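Local coordinates for protein cytokinin riboside 5'-monophosphate phosphoribohydrolase (Corynebacterium glutamicum, PDB 5ZBL) that belongs to the SLOG clan of Rossmann-like alpha/beta proteins, pairs with a second copy of itself and holds a phosphate ion in this model, at residues A59-L63 with H84-T88; I111-G115 with V144-W148; T119-F124 with W148-L152. All coordinates share one frame; numbering follows the deposited sequence.

Overall arrangement
The subunit is a Rossmann-like fold with one parallel sheet between layers of helices. From the N terminus, contact 1 comes first. It closes the path from helix 53-64 through strand 69-74 to the loop before strand 89-93. Contact 2 ties the ends of neighbouring strands 110-112 and 139-142. Contact 3 ties helix 117-130 to helix 149-160. It starts inside the loop of contact 2 and ends just beyond it. The two share Trp-148, touch each other, with centres about 8 Å apart, and both reach the second subunit. Contact 1 lies about 21 Å from contact 2 and about 25 Å from contact 3, between centres, across the chain's centre from contact 3.

Contact 1. Residues A59-L63 with H84-T88; sequences ADAFL and HEKLT
Leu-63 lies against the loop 84-88 with both of its methyls and is the centre of the tight part of the contact. CD1 of Leu-63 rests 3.4 Å from the backbone O of Lys-86. The same methyl is 4.0 Å from NE2 of His-84, where the two side chains run past each other in opposite directions. The other methyl, CD2, packs 4.0 Å from OG1 of Thr-88. That hydroxyl is hydrogen-bonded to the backbone N of Ala-69.

Ala-59, His-84 and Leu-87 pack beside the leucine. CB of Ala-59 sits 4.1 Å from CD2 of Leu-87 and 4.2 Å from CE1 of His-84. Methyl CD2 of Leu-87 also lies over one face of the His-84 imidazole, towards its rim. The imidazole has CG opposite its backbone N (chi1 -172°), which carries the ring towards the helix. CD1 of Leu-63 closes the patch, 4.3 Å from CD2 of Leu-87.

The other side is looser. The Lys-86 side chain leads away from the helix and is exposed. Asp-60, near the His-84 ring, is partly exposed.

His-84 also bonds through its backbone to Gly-49 and touches Tyr-47 and Lys-51. In this Rossmann-like fold the contact packs helix 53-64 onto the loop that leads into strand 89-93, the last strand on one side of this chain's parallel sheet. Tyr-47 of strand 44-47 and Ala-69 of strand 69-74 lie alongside.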
loop_
_atom_site.group_PDB
_atom_site.type_symbol
_atom_site.label_atom_id
_atom_site.label_comp_id
_atom_site.label_asym_id
_atom_site.label_seq_id
_atom_site.Cartn_x
_atom_site.Cartn_y
_atom_site.Cartn_z
ATOM N N ALA A 59 -9.334 -16.730 10.322
ATOM C CA ALA A 59 -8.797 -18.059 10.082
ATOM C C ALA A 59 -9.582 -19.061 10.928
ATOM O O ALA A 59 -10.136 -20.001 10.374
ATOM C CB ALA A 59 -7.312 -18.118 10.422
ATOM N N ASP A 60 -9.661 -18.811 12.234
ATOM C CA ASP A 60 -10.413 -19.652 13.183
ATOM C C ASP A 60 -11.864 -19.804 12.861
ATOM O O ASP A 60 -12.432 -20.861 13.140
ATOM C CB ASP A 60 -10.341 -19.066 14.611
ATOM C CG ASP A 60 -8.977 -19.285 15.285
ATOM O OD1 ASP A 60 -8.113 -20.012 14.719
ATOM O OD2 ASP A 60 -8.771 -18.729 16.384
ATOM N N ALA A 61 -12.501 -18.742 12.361
ATOM C CA ALA A 61 -13.931 -18.777 12.106
ATOM C C ALA A 61 -14.275 -19.573 10.869
ATOM O O ALA A 61 -15.352 -20.220 10.834
ATOM C CB ALA A 61 -14.526 -17.371 12.034
ATOM N N PHE A 62 -13.390 -19.567 9.869
ATOM C CA PHE A 62 -13.609 -20.358 8.642
ATOM C C PHE A 62 -13.436 -21.831 9.024
ATOM O O PHE A 62 -14.208 -22.711 8.611
ATOM C CB PHE A 62 -12.609 -20.020 7.517
ATOM C CG PHE A 62 -13.077 -18.996 6.515
ATOM C CD1 PHE A 62 -12.936 -17.639 6.763
ATOM C CD2 PHE A 62 -13.518 -19.386 5.254
ATOM C CE1 PHE A 62 -13.286 -16.692 5.809
ATOM C CE2 PHE A 62 -13.888 -18.440 4.301
ATOM C CZ PHE A 62 -13.736 -17.089 4.580
ATOM N N LEU A 63 -12.382 -22.084 9.785
ATOM C CA LEU A 63 -12.100 -23.426 10.272
ATOM C C LEU A 63 -13.272 -23.958 11.096
ATOM O O LEU A 63 -13.838 -24.996 10.751
ATOM C CB LEU A 63 -10.810 -23.463 11.084
ATOM C CG LEU A 63 -9.531 -23.283 10.265
ATOM C CD1 LEU A 63 -8.360 -23.213 11.244
ATOM C CD2 LEU A 63 -9.338 -24.395 9.224
ATOM N N HIS A 84 0.115 -19.587 12.091
ATOM C CA HIS A 84 -1.003 -20.335 12.667
ATOM C C HIS A 84 -0.813 -21.858 12.474
ATOM O O HIS A 84 -0.428 -22.310 11.395
ATOM C CB HIS A 84 -2.254 -19.870 11.967
ATOM C CG HIS A 84 -3.519 -20.382 12.563
ATOM N ND1 HIS A 84 -4.459 -19.551 13.125
ATOM C CD2 HIS A 84 -4.028 -21.622 12.618
ATOM C CE1 HIS A 84 -5.503 -20.261 13.483
ATOM N NE2 HIS A 84 -5.265 -21.524 13.188
ATOM N N GLU A 85 -1.137 -22.631 13.503
ATOM C CA GLU A 85 -0.694 -24.034 13.638
ATOM C C GLU A 85 -1.736 -25.092 13.332
ATOM O O GLU A 85 -1.448 -26.272 13.444
ATOM C CB GLU A 85 -0.169 -24.267 15.060
ATOM C CG GLU A 85 0.770 -23.160 15.539
ATOM C CD GLU A 85 1.702 -23.584 16.659
ATOM O OE1 GLU A 85 1.330 -24.467 17.454
ATOM O OE2 GLU A 85 2.827 -23.031 16.730
ATOM N N LYS A 86 -2.942 -24.682 12.962
ATOM C CA LYS A 86 -4.042 -25.589 12.640
ATOM C C LYS A 86 -4.829 -25.241 11.378
ATOM O O LYS A 86 -5.993 -25.596 11.259
ATOM C CB LYS A 86 -4.988 -25.708 13.839
ATOM C CG LYS A 86 -4.280 -25.812 15.197
ATOM C CD LYS A 86 -5.255 -26.039 16.353
ATOM C CE LYS A 86 -4.604 -26.802 17.502
ATOM N NZ LYS A 86 -4.418 -28.241 17.122
ATOM N N LEU A 87 -4.172 -24.602 10.415
ATOM C CA LEU A 87 -4.721 -24.377 9.076
ATOM C C LEU A 87 -4.747 -25.637 8.233
ATOM O O LEU A 87 -3.930 -26.542 8.416
ATOM C CB LEU A 87 -3.919 -23.329 8.312
ATOM C CG LEU A 87 -3.673 -22.016 9.038
ATOM C CD1 LEU A 87 -2.679 -21.180 8.239
ATOM C CD2 LEU A 87 -4.994 -21.312 9.317
ATOM N N THR A 88 -5.667 -25.663 7.274
ATOM C CA THR A 88 -5.689 -26.703 6.250
ATOM C C THR A 88 -4.305 -26.826 5.594
ATOM O O THR A 88 -3.815 -27.925 5.329
ATOM C CB THR A 88 -6.728 -26.361 5.154
ATOM O OG1 THR A 88 -7.943 -25.867 5.762
ATOM C CG2 THR A 88 -6.988 -27.552 4.210
#

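Contact 2. Residues I111-G115 with V144-W148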
loop_
_atom_site.group_PDB
_atom_site.type_symbol
_atom_site.label_atom_id
_atom_site.label_comp_id
_atom_site.label_asym_id
_atom_site.label_seq_id
_atom_site.Cartn_x
_atom_site.Cartn_y
_atom_site.Cartn_z
ATOM N N ILE A 111 -10.808 -9.386 -0.312
ATOM C CA ILE A 111 -11.547 -8.622 0.676
ATOM C C ILE A 111 -10.531 -7.958 1.620
ATOM O O ILE A 111 -9.601 -8.593 2.119
ATOM C CB ILE A 111 -12.449 -9.517 1.501
ATOM C CG1 ILE A 111 -13.491 -10.207 0.603
ATOM C CG2 ILE A 111 -13.245 -8.739 2.549
ATOM C CD1 ILE A 111 -14.258 -11.297 1.357
ATOM N N ALA A 112 -10.724 -6.663 1.855
ATOM C CA ALA A 112 -9.933 -5.954 2.818
ATOM C C ALA A 112 -10.887 -5.618 3.975
ATOM O O ALA A 112 -11.927 -4.953 3.771
ATOM C CB ALA A 112 -9.281 -4.717 2.206
ATOM N N MET A 113 -10.543 -6.161 5.143
ATOM C CA MET A 113 -11.241 -5.904 6.375
ATOM C C MET A 113 -10.440 -4.837 7.114
ATOM O O MET A 113 -9.319 -4.528 6.747
ATOM C CB MET A 113 -11.307 -7.179 7.214
ATOM C CG MET A 113 -11.910 -8.404 6.514
ATOM S SD MET A 113 -12.587 -9.647 7.663
ATOM C CE MET A 113 -11.284 -9.806 8.869
ATOM N N PRO A 114 -10.995 -4.305 8.206
ATOM C CA PRO A 114 -10.195 -3.393 8.996
ATOM C C PRO A 114 -8.813 -3.943 9.327
ATOM O O PRO A 114 -8.631 -5.150 9.511
ATOM C CB PRO A 114 -11.008 -3.251 10.274
ATOM C CG PRO A 114 -12.420 -3.381 9.776
ATOM C CD PRO A 114 -12.352 -4.462 8.753
ATOM N N GLY A 115 -7.853 -3.037 9.392
ATOM C CA GLY A 115 -6.484 -3.385 9.704
ATOM C C GLY A 115 -5.643 -2.154 9.600
ATOM O O GLY A 115 -6.150 -1.063 9.381
ATOM N N VAL A 144 -16.903 -2.368 7.959
ATOM C CA VAL A 144 -17.382 -2.575 9.323
ATOM C C VAL A 144 -17.319 -1.245 10.056
ATOM O O VAL A 144 -16.221 -0.732 10.232
ATOM C CB VAL A 144 -16.518 -3.581 10.112
ATOM C CG1 VAL A 144 -16.987 -3.687 11.536
ATOM C CG2 VAL A 144 -16.572 -4.946 9.471
ATOM N N ASP A 145 -18.493 -0.707 10.441
ATOM C CA ASP A 145 -18.650 0.572 11.165
ATOM C C ASP A 145 -18.119 1.819 10.377
ATOM O O ASP A 145 -17.559 2.773 10.940
ATOM C CB ASP A 145 -18.018 0.441 12.544
ATOM C CG ASP A 145 -18.369 1.607 13.477
ATOM O OD1 ASP A 145 -19.548 2.063 13.478
ATOM O OD2 ASP A 145 -17.452 2.057 14.215
ATOM N N GLY A 146 -18.316 1.785 9.062
ATOM C CA GLY A 146 -17.792 2.790 8.158
ATOM C C GLY A 146 -16.271 2.934 8.192
ATOM O O GLY A 146 -15.767 4.014 7.912
ATOM N N PHE A 147 -15.550 1.850 8.506
ATOM C CA PHE A 147 -14.078 1.854 8.535
ATOM C C PHE A 147 -13.405 2.425 7.280
ATOM O O PHE A 147 -12.429 3.166 7.348
ATOM C CB PHE A 147 -13.563 0.434 8.736
ATOM C CG PHE A 147 -12.087 0.346 8.783
ATOM C CD1 PHE A 147 -11.359 0.164 7.615
ATOM C CD2 PHE A 147 -11.423 0.430 9.981
ATOM C CE1 PHE A 147 -9.985 0.121 7.639
ATOM C CE2 PHE A 147 -10.049 0.349 10.023
ATOM C CZ PHE A 147 -9.329 0.214 8.861
ATOM N N TRP A 148 -13.903 2.028 6.133
ATOM C CA TRP A 148 -13.272 2.440 4.913
ATOM C C TRP A 148 -13.744 3.807 4.421
ATOM O O TRP A 148 -13.211 4.308 3.462
ATOM C CB TRP A 148 -13.432 1.375 3.841
ATOM C CG TRP A 148 -12.737 0.165 4.166
ATOM C CD1 TRP A 148 -13.292 -1.011 4.525
ATOM C CD2 TRP A 148 -11.330 -0.030 4.159
ATOM N NE1 TRP A 148 -12.323 -1.940 4.742
ATOM C CE2 TRP A 148 -11.099 -1.368 4.533
ATOM C CE3 TRP A 148 -10.234 0.788 3.838
ATOM C CZ2 TRP A 148 -9.814 -1.922 4.616
ATOM C CZ3 TRP A 148 -8.942 0.249 3.925
ATOM C CH2 TRP A 148 -8.749 -1.114 4.305
#
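The indole NE1 of Trp-148 gives a weak hydrogen bond to the backbone O of Ala-112, at 3.2 Å. The bond is bent, with an N-H...O angle of 128°. The benzo side of the indole lies against the same strand end. Its CZ2 is 3.7 Å from CB of Ala-112 and 3.4 Å from O of Met-113, which sits at the ring edge.

Pro-114 carries the largest share of the packing. Its CA stands over the face of the Phe-147 ring, 3.7 Å from the centroid and 11° off the ring normal, a CH-pi contact. CB of Pro-114 is 3.7 Å from CD2 of the same ring. The first torsion of Phe-147 is fully extended from the backbone N (chi1 -180°), which turns the ring face to Pro-114.

Strands 110-112 and 139-142 are neighbours in the parallel sheet, joined by a beta-alpha-beta crossover through helix 117-130. The contact joins the end of strand 110-112 and the loop after it to the loop after strand 139-142. Pro-114 and Gly-115 open the PGGxGTxxE motif of this family. Gly-115 and the bound phosphate ion have their nearest atoms about 4 Å apart.

O of Gly-115 meets CZ of Phe-147 at the ring edge, at 3.5 Å. Phe-147 in turn sets CD1 over the indole of Trp-148. Phe-163 of the second subunit packs on Pro-114, and Met-154 of that subunit packs on Phe-147 and Trp-148.

Contact 3. Residues T119-F124 with W148-L152. With PO4 (phosphate ion), chain G.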
loop_
_atom_site.group_PDB
_atom_site.type_symbol
_atom_site.label_atom_id
_atom_site.label_comp_id
_atom_site.label_asym_id
_atom_site.label_seq_id
_atom_site.Cartn_x
_atom_site.Cartn_y
_atom_site.Cartn_z
ATOM N N THR A 119 -2.355 -4.017 5.831
ATOM C CA THR A 119 -3.608 -4.305 5.163
ATOM C C THR A 119 -3.833 -3.308 4.022
ATOM O O THR A 119 -4.194 -3.681 2.913
ATOM C CB THR A 119 -4.785 -4.346 6.210
ATOM O OG1 THR A 119 -4.549 -5.418 7.154
ATOM C CG2 THR A 119 -6.142 -4.531 5.513
ATOM N N LEU A 120 -3.626 -2.048 4.325
ATOM C CA LEU A 120 -3.719 -0.983 3.351
ATOM C C LEU A 120 -2.752 -1.184 2.191
ATOM O O LEU A 120 -3.152 -1.125 1.021
ATOM C CB LEU A 120 -3.511 0.396 4.032
ATOM C CG LEU A 120 -4.808 1.087 4.432
ATOM C CD1 LEU A 120 -4.630 2.363 5.232
ATOM C CD2 LEU A 120 -5.553 1.474 3.180
ATOM N N GLU A 121 -1.495 -1.468 2.515
ATOM C CA GLU A 121 -0.507 -1.798 1.494
ATOM C C GLU A 121 -0.967 -2.940 0.558
ATOM O O GLU A 121 -0.813 -2.856 -0.674
ATOM C CB GLU A 121 0.795 -2.177 2.140
ATOM C CG GLU A 121 1.981 -2.243 1.224
ATOM C CD GLU A 121 2.078 -3.543 0.456
ATOM O OE1 GLU A 121 1.751 -4.601 1.044
ATOM O OE2 GLU A 121 2.483 -3.517 -0.752
ATOM N N GLU A 122 -1.484 -4.023 1.128
ATOM C CA GLU A 122 -1.919 -5.143 0.286
ATOM C C GLU A 122 -3.034 -4.672 -0.650
ATOM O O GLU A 122 -3.066 -5.074 -1.792
ATOM C CB GLU A 122 -2.346 -6.371 1.109
ATOM C CG GLU A 122 -1.189 -7.302 1.489
ATOM C CD GLU A 122 -1.332 -7.976 2.867
ATOM O OE1 GLU A 122 -1.972 -7.384 3.782
ATOM O OE2 GLU A 122 -0.766 -9.093 3.068
ATOM N N LEU A 123 -3.910 -3.798 -0.168
ATOM C CA LEU A 123 -5.056 -3.392 -0.921
ATOM C C LEU A 123 -4.631 -2.533 -2.128
ATOM O O LEU A 123 -5.113 -2.705 -3.243
ATOM C CB LEU A 123 -6.034 -2.638 -0.014
ATOM C CG LEU A 123 -7.238 -2.027 -0.737
ATOM C CD1 LEU A 123 -8.092 -3.123 -1.253
ATOM C CD2 LEU A 123 -8.011 -1.095 0.167
ATOM N N PHE A 124 -3.722 -1.615 -1.882
ATOM C CA PHE A 124 -3.208 -0.747 -2.923
ATOM C C PHE A 124 -2.317 -1.476 -3.921
ATOM O O PHE A 124 -2.236 -1.097 -5.105
ATOM C CB PHE A 124 -2.518 0.468 -2.290
ATOM C CG PHE A 124 -3.480 1.536 -1.889
ATOM C CD1 PHE A 124 -4.149 2.255 -2.866
ATOM C CD2 PHE A 124 -3.733 1.824 -0.569
ATOM C CE1 PHE A 124 -5.048 3.247 -2.534
ATOM C CE2 PHE A 124 -4.644 2.806 -0.226
ATOM C CZ PHE A 124 -5.305 3.508 -1.212
ATOM N N TRP A 148 -13.903 2.028 6.133
ATOM C CA TRP A 148 -13.272 2.440 4.913
ATOM C C TRP A 148 -13.744 3.807 4.421
ATOM O O TRP A 148 -13.211 4.308 3.462
ATOM C CB TRP A 148 -13.432 1.375 3.841
ATOM C CG TRP A 148 -12.737 0.165 4.166
ATOM C CD1 TRP A 148 -13.292 -1.011 4.525
ATOM C CD2 TRP A 148 -11.330 -0.030 4.159
ATOM N NE1 TRP A 148 -12.323 -1.940 4.742
ATOM C CE2 TRP A 148 -11.099 -1.368 4.533
ATOM C CE3 TRP A 148 -10.234 0.788 3.838
ATOM C CZ2 TRP A 148 -9.814 -1.922 4.616
ATOM C CZ3 TRP A 148 -8.942 0.249 3.925
ATOM C CH2 TRP A 148 -8.749 -1.114 4.305
ATOM N N GLN A 149 -14.681 4.453 5.104
ATOM C CA GLN A 149 -15.232 5.704 4.546
ATOM C C GLN A 149 -14.187 6.817 4.311
ATOM O O GLN A 149 -14.216 7.466 3.256
ATOM C CB GLN A 149 -16.472 6.190 5.327
ATOM C CG GLN A 149 -17.695 5.254 5.135
ATOM C CD GLN A 149 -18.169 5.163 3.702
ATOM O OE1 GLN A 149 -18.166 6.147 2.992
ATOM N NE2 GLN A 149 -18.595 3.985 3.276
ATOM N N PRO A 150 -13.244 7.004 5.254
ATOM C CA PRO A 150 -12.240 8.037 5.014
ATOM C C PRO A 150 -11.273 7.768 3.832
ATOM O O PRO A 150 -10.827 8.700 3.160
ATOM C CB PRO A 150 -11.479 8.106 6.351
ATOM C CG PRO A 150 -12.401 7.481 7.381
ATOM C CD PRO A 150 -13.233 6.487 6.642
ATOM N N LEU A 151 -10.940 6.515 3.583
ATOM C CA LEU A 151 -10.136 6.170 2.416
ATOM C C LEU A 151 -10.890 6.435 1.137
ATOM O O LEU A 151 -10.293 6.824 0.145
ATOM C CB LEU A 151 -9.747 4.700 2.430
ATOM C CG LEU A 151 -8.773 4.340 1.313
ATOM C CD1 LEU A 151 -7.337 4.748 1.641
ATOM C CD2 LEU A 151 -8.917 2.867 1.016
ATOM N N LEU A 152 -12.191 6.177 1.138
ATOM C CA LEU A 152 -12.990 6.447 -0.047
ATOM C C LEU A 152 -12.992 7.942 -0.370
ATOM O O LEU A 152 -12.896 8.328 -1.545
ATOM C CB LEU A 152 -14.421 5.941 0.144
ATOM C CG LEU A 152 -14.643 4.427 0.075
ATOM C CD1 LEU A 152 -16.144 4.220 0.132
ATOM C CD2 LEU A 152 -14.077 3.791 -1.174
HETATM P P PO4 G . -1.388 -4.856 9.631
HETATM O O1 PO4 G . -1.817 -4.972 11.065
HETATM O O2 PO4 G . -0.655 -6.123 9.242
HETATM O O3 PO4 G . -2.605 -4.730 8.747
HETATM O O4 PO4 G . -0.492 -3.671 9.521
#
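Leu-120 and Leu-123 meet the six-membered side of the Trp-148 indole. CD2 of Leu-120 lies at the ring edge, in its plane, 3.7 Å from CZ3 of Trp-148. CD2 of Leu-123 approaches the same CZ3 obliquely, at 4.1 Å. CD1 of Leu-151 lies 4.0 Å from CD2 of Leu-120 and also sits at the edge of the Phe-124 ring, 3.7 Å from CZ. The other methyl of Leu-151, CD2, meets CD2 of Leu-123 tip to tip at 4.2 Å. Leu-123 and Leu-151 both swing CG away from their own backbone N (chi1 174° and -173°), and each chain reaches across to the other helix.

Thr-119 has two roles. Its CG2 methyl comes to the indole edge, 4.5 Å from CH2 of Trp-148. Its OG1 donates to O3 of the phosphate ion at 2.6 Å, and its N adds a weak bond to O3 at 3.0 Å.

Further out, Asp-143 accepts hydrogen bonds from N of Trp-148 and NE2 of Gln-149, where helix 149-160 begins. Leu-120 and Phe-124 also pack on Phe-124 and Leu-120 of the second subunit, so the core continues into the dimer interface. Gly-118 N and Ser-19 N bind the phosphate too.

The ion probably came from the crystallisation liquor. Its place at the start of helix 117-130, beside residues of the PGGxGTxxE motif, is consistent with an anion pocket. The two helices thus join through apolar packing, while the first turn of helix 117-130 offers neutral N-H and O-H donors, probably aided by the helix dipole, to an anion.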